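Local coordinates for DUF1425 domain-containing protein (Shewanella loihica, PDB 3O0L) that is of unknown function but belongs to the DUF1425 family, is probably a bacterial lipoprotein, and pairs here with a second copy through edge strands, at the interface of chains A and B. Residues are numbered along the deposited sequence; one frame, centred on the assembly and turned at random. Chains: chain A/B, Uncharacterized protein.

Contact 1: the interface of chains A and B. Residues chain A 5-7, 15, 17, 19, 110; chain B 6-7, 17, 108-110.
A:Ile7 is the side chain round which this patch is built, its extended arm running from the N-terminal strand of chain A toward the sheet of chain B. CG1 stands anti to the carbonyl carbon and beside the backbone N (chi1 -70°), and the straight continuation (chi2 -177°) carries CD1 tip to tip against the CG2 methyl of B:Val17. B:Ile110 crosses the same arm at about a right angle, laying its CG2 branch against CG1 of A:Ile7 at 3.6 Å. Its own CG1 occupies the crowded position between backbone N and carbonyl carbon (chi1 68°), which sends that branch over the backbone of A:Gly5, 4.0 Å from its CA. B:Ile7 is turned differently from its counterpart: CG1 lies anti to the backbone N, and its CD1 meets two valines of chain A head-on, CG1 of A:Val15 at 3.8 Å and CG2 of A:Val17 at 4.0 Å. Beyond it, A:Ile110 crosses B:Val17 at about a right angle, CD1 to CG1 at 3.7 Å, so the two methyls of B:Val17 serve different isoleucines of chain A. Main-chain hydrogen bonds hold the aliphatic groups in register. A:Ile7 N gives a bond of 2.9 Å to B:Glu108 O, nearly along the C=O axis, and B:Glu108 N returns one to A:Ile7 O in the carbonyl plane. A:Gly5 and B:Ile110 exchange a second pair; the amide N of B:Ile110 stands well above the carbonyl plane of A:Gly5, 3.0 Å from its O. In the fold, strand 5-10 of chain A runs antiparallel to strand 101-110 of chain B, while side chains from strand 14-19 of both chains close round the isoleucines close to the two-fold axis that relates the chains.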
loop_
_atom_site.group_PDB
_atom_site.type_symbol
_atom_site.label_atom_id
_atom_site.label_comp_id
_atom_site.label_asym_id
_atom_site.label_seq_id
_atom_site.Cartn_x
_atom_site.Cartn_y
_atom_site.Cartn_z
ATOM N N GLY A 5 -8.706 -11.069 13.151
ATOM C CA GLY A 5 -8.603 -11.192 11.721
ATOM C C GLY A 5 -7.167 -10.878 11.368
ATOM O O GLY A 5 -6.304 -10.765 12.226
ATOM N N GLY A 6 -6.931 -10.746 10.084
ATOM C CA GLY A 6 -5.638 -10.422 9.577
ATOM C C GLY A 6 -5.721 -9.465 8.434
ATOM O O GLY A 6 -6.742 -9.306 7.786
ATOM N N ILE A 7 -4.611 -8.795 8.249
ATOM C CA ILE A 7 -4.365 -7.902 7.176
ATOM C C ILE A 7 -3.002 -8.214 6.573
ATOM O O ILE A 7 -2.029 -8.442 7.317
ATOM C CB ILE A 7 -4.292 -6.465 7.729
ATOM C CG1 ILE A 7 -5.685 -6.015 8.176
ATOM C CG2 ILE A 7 -3.691 -5.500 6.708
ATOM C CD1 ILE A 7 -5.709 -4.579 8.673
ATOM N N VAL A 15 -3.711 -4.757 -0.701
ATOM C CA VAL A 15 -4.077 -4.898 0.709
ATOM C C VAL A 15 -5.234 -5.854 0.800
ATOM O O VAL A 15 -6.269 -5.669 0.127
ATOM C CB VAL A 15 -4.482 -3.583 1.391
ATOM C CG1 VAL A 15 -4.857 -3.832 2.855
ATOM C CG2 VAL A 15 -3.326 -2.563 1.317
ATOM N N VAL A 17 -7.701 -8.061 3.610
ATOM C CA VAL A 17 -8.271 -8.155 4.942
ATOM C C VAL A 17 -9.084 -9.437 5.005
ATOM O O VAL A 17 -9.916 -9.725 4.102
ATOM C CB VAL A 17 -9.191 -6.939 5.233
ATOM C CG1 VAL A 17 -9.870 -7.072 6.618
ATOM C CG2 VAL A 17 -8.413 -5.638 5.090
ATOM N N ASN A 19 -11.353 -11.202 7.998
ATOM C CA ASN A 19 -11.857 -10.977 9.340
ATOM C C ASN A 19 -13.225 -11.651 9.521
ATOM O O ASN A 19 -14.269 -11.079 9.183
ATOM C CB ASN A 19 -11.902 -9.466 9.576
ATOM C CG ASN A 19 -12.125 -9.106 11.038
ATOM O OD1 ASN A 19 -11.608 -9.759 11.940
ATOM N ND2 ASN A 19 -12.894 -8.061 11.270
ATOM N N ILE A 110 -14.235 -2.301 7.472
ATOM C CA ILE A 110 -13.955 -3.696 7.831
ATOM C C ILE A 110 -15.172 -4.160 8.610
ATOM O O ILE A 110 -15.730 -3.379 9.395
ATOM C CB ILE A 110 -12.770 -3.837 8.828
ATOM C CG1 ILE A 110 -11.498 -3.179 8.307
ATOM C CG2 ILE A 110 -12.515 -5.320 9.171
ATOM C CD1 ILE A 110 -10.398 -3.176 9.342
ATOM N N GLY B 6 -12.668 0.565 10.320
ATOM C CA GLY B 6 -12.252 0.932 8.983
ATOM C C GLY B 6 -10.788 0.842 8.685
ATOM O O GLY B 6 -9.959 0.814 9.580
ATOM N N ILE B 7 -10.507 0.785 7.381
ATOM C CA ILE B 7 -9.143 0.808 6.884
ATOM C C ILE B 7 -9.024 1.851 5.769
ATOM O O ILE B 7 -9.963 2.073 4.980
ATOM C CB ILE B 7 -8.665 -0.605 6.411
ATOM C CG1 ILE B 7 -7.179 -0.637 6.075
ATOM C CG2 ILE B 7 -9.430 -1.049 5.198
ATOM C CD1 ILE B 7 -6.718 -2.010 5.573
ATOM N N VAL B 17 -5.464 1.337 10.081
ATOM C CA VAL B 17 -6.591 0.587 10.568
ATOM C C VAL B 17 -7.050 1.183 11.904
ATOM O O VAL B 17 -6.259 1.505 12.753
ATOM C CB VAL B 17 -6.268 -0.906 10.783
ATOM C CG1 VAL B 17 -7.537 -1.680 11.187
ATOM C CG2 VAL B 17 -5.681 -1.503 9.563
ATOM N N GLU B 108 -0.398 -8.041 9.774
ATOM C CA GLU B 108 -0.724 -7.952 11.171
ATOM C C GLU B 108 -2.080 -8.541 11.447
ATOM O O GLU B 108 -2.859 -8.840 10.534
ATOM C CB GLU B 108 -0.685 -6.522 11.662
ATOM C CG GLU B 108 -1.500 -5.580 10.840
ATOM C CD GLU B 108 -1.808 -4.250 11.538
ATOM O OE1 GLU B 108 -1.203 -3.934 12.570
ATOM O OE2 GLU B 108 -2.688 -3.517 11.068
ATOM N N ALA B 109 -2.330 -8.748 12.741
ATOM C CA ALA B 109 -3.622 -9.231 13.211
ATOM C C ALA B 109 -4.437 -8.002 13.532
ATOM O O ALA B 109 -3.887 -6.948 13.901
ATOM C CB ALA B 109 -3.426 -10.092 14.485
ATOM N N ILE B 110 -5.748 -8.112 13.397
ATOM C CA ILE B 110 -6.617 -7.058 13.859
ATOM C C ILE B 110 -7.566 -7.655 14.867
ATOM O O ILE B 110 -7.792 -8.869 14.909
ATOM C CB ILE B 110 -7.360 -6.329 12.728
ATOM C CG1 ILE B 110 -8.388 -7.232 12.054
ATOM C CG2 ILE B 110 -6.365 -5.764 11.689
ATOM C CD1 ILE B 110 -8.739 -6.747 10.609
#

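Contact 2: the interface of chains A and B. Residues chain A 28-30, 77, 103-106; chain B 8-11, 14.
Strand 6-10 of chain B lies antiparallel to strand 101-109 of chain A, and B:Ser11, in the turn that follows, prolongs the pairing, with strand 22-34 of chain A flanking them. A:Val106 and B:Ile9 exchange main-chain hydrogen bonds, N to O at 2.8 Å from A:Val106 to B:Ile9, both nearly along the C=O axis. B:Ser11 N donates to A:Leu104 O, while its OG, in the crowded position between N and C (chi1 55°), accepts from A:Leu104 N at 2.9 Å (166° at H). On one side of the strands, the ring of A:Tyr105 has B:Ser10 OG 3.7 Å above its plane toward the rim, and CE2 3.6 Å from CB of B:Ser10. Selenomethionine B:Met8, bent at chi3 (71°), crosses the ring obliquely, SE 3.9 Å from CD2 of A:Tyr105, and its side chain crosses that of A:Trp77 at about a right angle, SE facing CH2 of the indole. A:Tyr105 OH donates to the carboxylate OE1 of A:Glu103 at 2.8 Å, helping to fix the ring. An alanine here, lacking the ring and its hydroxyl, would probably loosen the packing on B:Ser10 and B:Met8 and leave the A:Glu103 carboxylate less firmly held. Opposite, the side chains of B:Ile9 and A:Val28 cross obliquely, their CG2 methyls 3.8 Å apart. The site joins the N-terminal strand of one subunit to the sheet of the other, apparently stabilising the dimer.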
loop_
_atom_site.group_PDB
_atom_site.type_symbol
_atom_site.label_atom_id
_atom_site.label_comp_id
_atom_site.label_asym_id
_atom_site.label_seq_id
_atom_site.Cartn_x
_atom_site.Cartn_y
_atom_site.Cartn_z
ATOM N N VAL A 28 -4.474 -0.503 -4.933
ATOM C CA VAL A 28 -4.593 0.924 -5.119
ATOM C C VAL A 28 -3.286 1.456 -5.696
ATOM O O VAL A 28 -2.213 1.155 -5.168
ATOM C CB VAL A 28 -4.844 1.636 -3.772
ATOM C CG1 VAL A 28 -4.929 3.154 -3.980
ATOM C CG2 VAL A 28 -6.122 1.086 -3.111
ATOM N N SER A 29 -3.377 2.184 -6.807
ATOM C CA SER A 29 -2.233 2.906 -7.340
ATOM C C SER A 29 -2.653 4.215 -8.051
ATOM O O SER A 29 -3.797 4.336 -8.520
ATOM C CB SER A 29 -1.440 2.001 -8.270
ATOM O OG SER A 29 -2.100 1.896 -9.500
ATOM N N ALA A 30 -1.722 5.173 -8.132
ATOM C CA ALA A 30 -1.966 6.455 -8.789
ATOM C C ALA A 30 -0.693 7.010 -9.397
ATOM O O ALA A 30 0.378 6.772 -8.885
ATOM C CB ALA A 30 -2.498 7.477 -7.775
ATOM N N TRP A 77 -14.730 12.959 -0.199
ATOM C CA TRP A 77 -14.724 11.504 -0.414
ATOM C C TRP A 77 -15.851 11.121 -1.349
ATOM O O TRP A 77 -16.956 11.629 -1.215
ATOM C CB TRP A 77 -14.868 10.755 0.925
ATOM C CG TRP A 77 -13.676 10.917 1.813
ATOM C CD1 TRP A 77 -13.506 11.869 2.776
ATOM C CD2 TRP A 77 -12.478 10.119 1.821
ATOM N NE1 TRP A 77 -12.287 11.722 3.382
ATOM C CE2 TRP A 77 -11.638 10.643 2.831
ATOM C CE3 TRP A 77 -12.030 9.018 1.076
ATOM C CZ2 TRP A 77 -10.366 10.123 3.105
ATOM C CZ3 TRP A 77 -10.783 8.475 1.383
ATOM C CH2 TRP A 77 -9.967 9.027 2.402
ATOM N N GLU A 103 -1.692 12.066 -4.378
ATOM C CA GLU A 103 -1.785 10.812 -3.628
ATOM C C GLU A 103 -3.260 10.410 -3.632
ATOM O O GLU A 103 -4.145 11.268 -3.457
ATOM C CB GLU A 103 -1.271 10.985 -2.191
ATOM C CG GLU A 103 0.214 11.333 -2.070
ATOM C CD GLU A 103 0.660 11.676 -0.641
ATOM O OE1 GLU A 103 -0.198 11.764 0.271
ATOM O OE2 GLU A 103 1.878 11.878 -0.433
ATOM N N LEU A 104 -3.541 9.139 -3.883
ATOM C CA LEU A 104 -4.898 8.600 -3.855
ATOM C C LEU A 104 -5.105 7.912 -2.521
ATOM O O LEU A 104 -4.269 7.096 -2.131
ATOM C CB LEU A 104 -5.106 7.596 -4.988
ATOM C CG LEU A 104 -6.429 6.832 -5.082
ATOM C CD1 LEU A 104 -7.617 7.825 -5.179
ATOM C CD2 LEU A 104 -6.428 5.878 -6.258
ATOM N N TYR A 105 -6.196 8.242 -1.826
ATOM C CA TYR A 105 -6.632 7.549 -0.599
ATOM C C TYR A 105 -7.920 6.792 -0.842
ATOM O O TYR A 105 -8.808 7.308 -1.507
ATOM C CB TYR A 105 -6.873 8.544 0.525
ATOM C CG TYR A 105 -5.607 9.222 0.958
ATOM C CD1 TYR A 105 -5.125 10.354 0.312
ATOM C CD2 TYR A 105 -4.834 8.661 1.968
ATOM C CE1 TYR A 105 -3.937 10.920 0.696
ATOM C CE2 TYR A 105 -3.648 9.227 2.367
ATOM C CZ TYR A 105 -3.218 10.349 1.745
ATOM O OH TYR A 105 -2.038 10.865 2.173
ATOM N N VAL A 106 -7.999 5.561 -0.324
ATOM C CA VAL A 106 -9.157 4.713 -0.433
ATOM C C VAL A 106 -9.493 4.223 0.940
ATOM O O VAL A 106 -8.604 3.790 1.697
ATOM C CB VAL A 106 -8.896 3.510 -1.369
ATOM C CG1 VAL A 106 -10.007 2.484 -1.298
ATOM C CG2 VAL A 106 -8.663 3.980 -2.826
HETATM N N MSE B 8 -7.864 2.496 5.745
HETATM C CA MSE B 8 -7.520 3.454 4.716
HETATM C C MSE B 8 -6.190 3.059 4.103
HETATM O O MSE B 8 -5.231 2.720 4.801
HETATM C CB MSE B 8 -7.436 4.879 5.277
HETATM C CG MSE B 8 -7.233 5.886 4.183
HETATM SE SE MSE B 8 -7.270 7.692 4.808
HETATM C CE MSE B 8 -5.626 7.734 5.759
ATOM N N ILE B 9 -6.146 3.071 2.784
ATOM C CA ILE B 9 -4.998 2.663 2.020
ATOM C C ILE B 9 -4.653 3.828 1.112
ATOM O O ILE B 9 -5.568 4.467 0.556
ATOM C CB ILE B 9 -5.388 1.494 1.113
ATOM C CG1 ILE B 9 -5.850 0.323 1.939
ATOM C CG2 ILE B 9 -4.245 1.057 0.216
ATOM C CD1 ILE B 9 -6.704 -0.608 1.067
ATOM N N SER B 10 -3.357 4.096 0.936
ATOM C CA SER B 10 -2.906 5.169 0.047
ATOM C C SER B 10 -1.968 4.637 -1.025
ATOM O O SER B 10 -1.290 3.631 -0.818
ATOM C CB SER B 10 -2.207 6.248 0.868
ATOM O OG SER B 10 -1.624 7.241 0.054
ATOM N N SER B 11 -1.916 5.342 -2.150
ATOM C CA SER B 11 -1.016 5.030 -3.249
ATOM C C SER B 11 0.447 5.211 -2.891
ATOM O O SER B 11 1.286 4.866 -3.690
ATOM C CB SER B 11 -1.321 5.948 -4.434
ATOM O OG SER B 11 -1.267 7.326 -4.047
ATOM N N GLU B 14 0.730 3.861 2.540
ATOM C CA GLU B 14 0.185 3.916 3.883
ATOM C C GLU B 14 -0.975 2.971 4.031
ATOM O O GLU B 14 -1.837 2.886 3.144
ATOM C CB GLU B 14 -0.289 5.338 4.238
ATOM C CG GLU B 14 -0.633 5.445 5.768
ATOM C CD GLU B 14 -1.198 6.778 6.201
ATOM O OE1 GLU B 14 -1.390 7.676 5.341
ATOM O OE2 GLU B 14 -1.466 6.923 7.419
#

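Contact 1 and contact 2 lie about 16 Å apart, measured between the centres of their C-alpha atoms, and share the short N-terminal strand of chain B: B:Gly6 and B:Ile7 belong to contact 1, and B:Met8 to B:Ser10 continue into contact 2. Strand 14-19 of chain B also contributes to both. Both sample one antiparallel pairing of N-terminal with C-terminal strand at different positions, A:Ile7 with B:Glu108 and B:Ile9 with A:Val106, the two-fold supplying each twin. This reciprocal pairing would join the two sheets across the interface, consistent with a dimer, although the structure alone does not show that it forms in the cell.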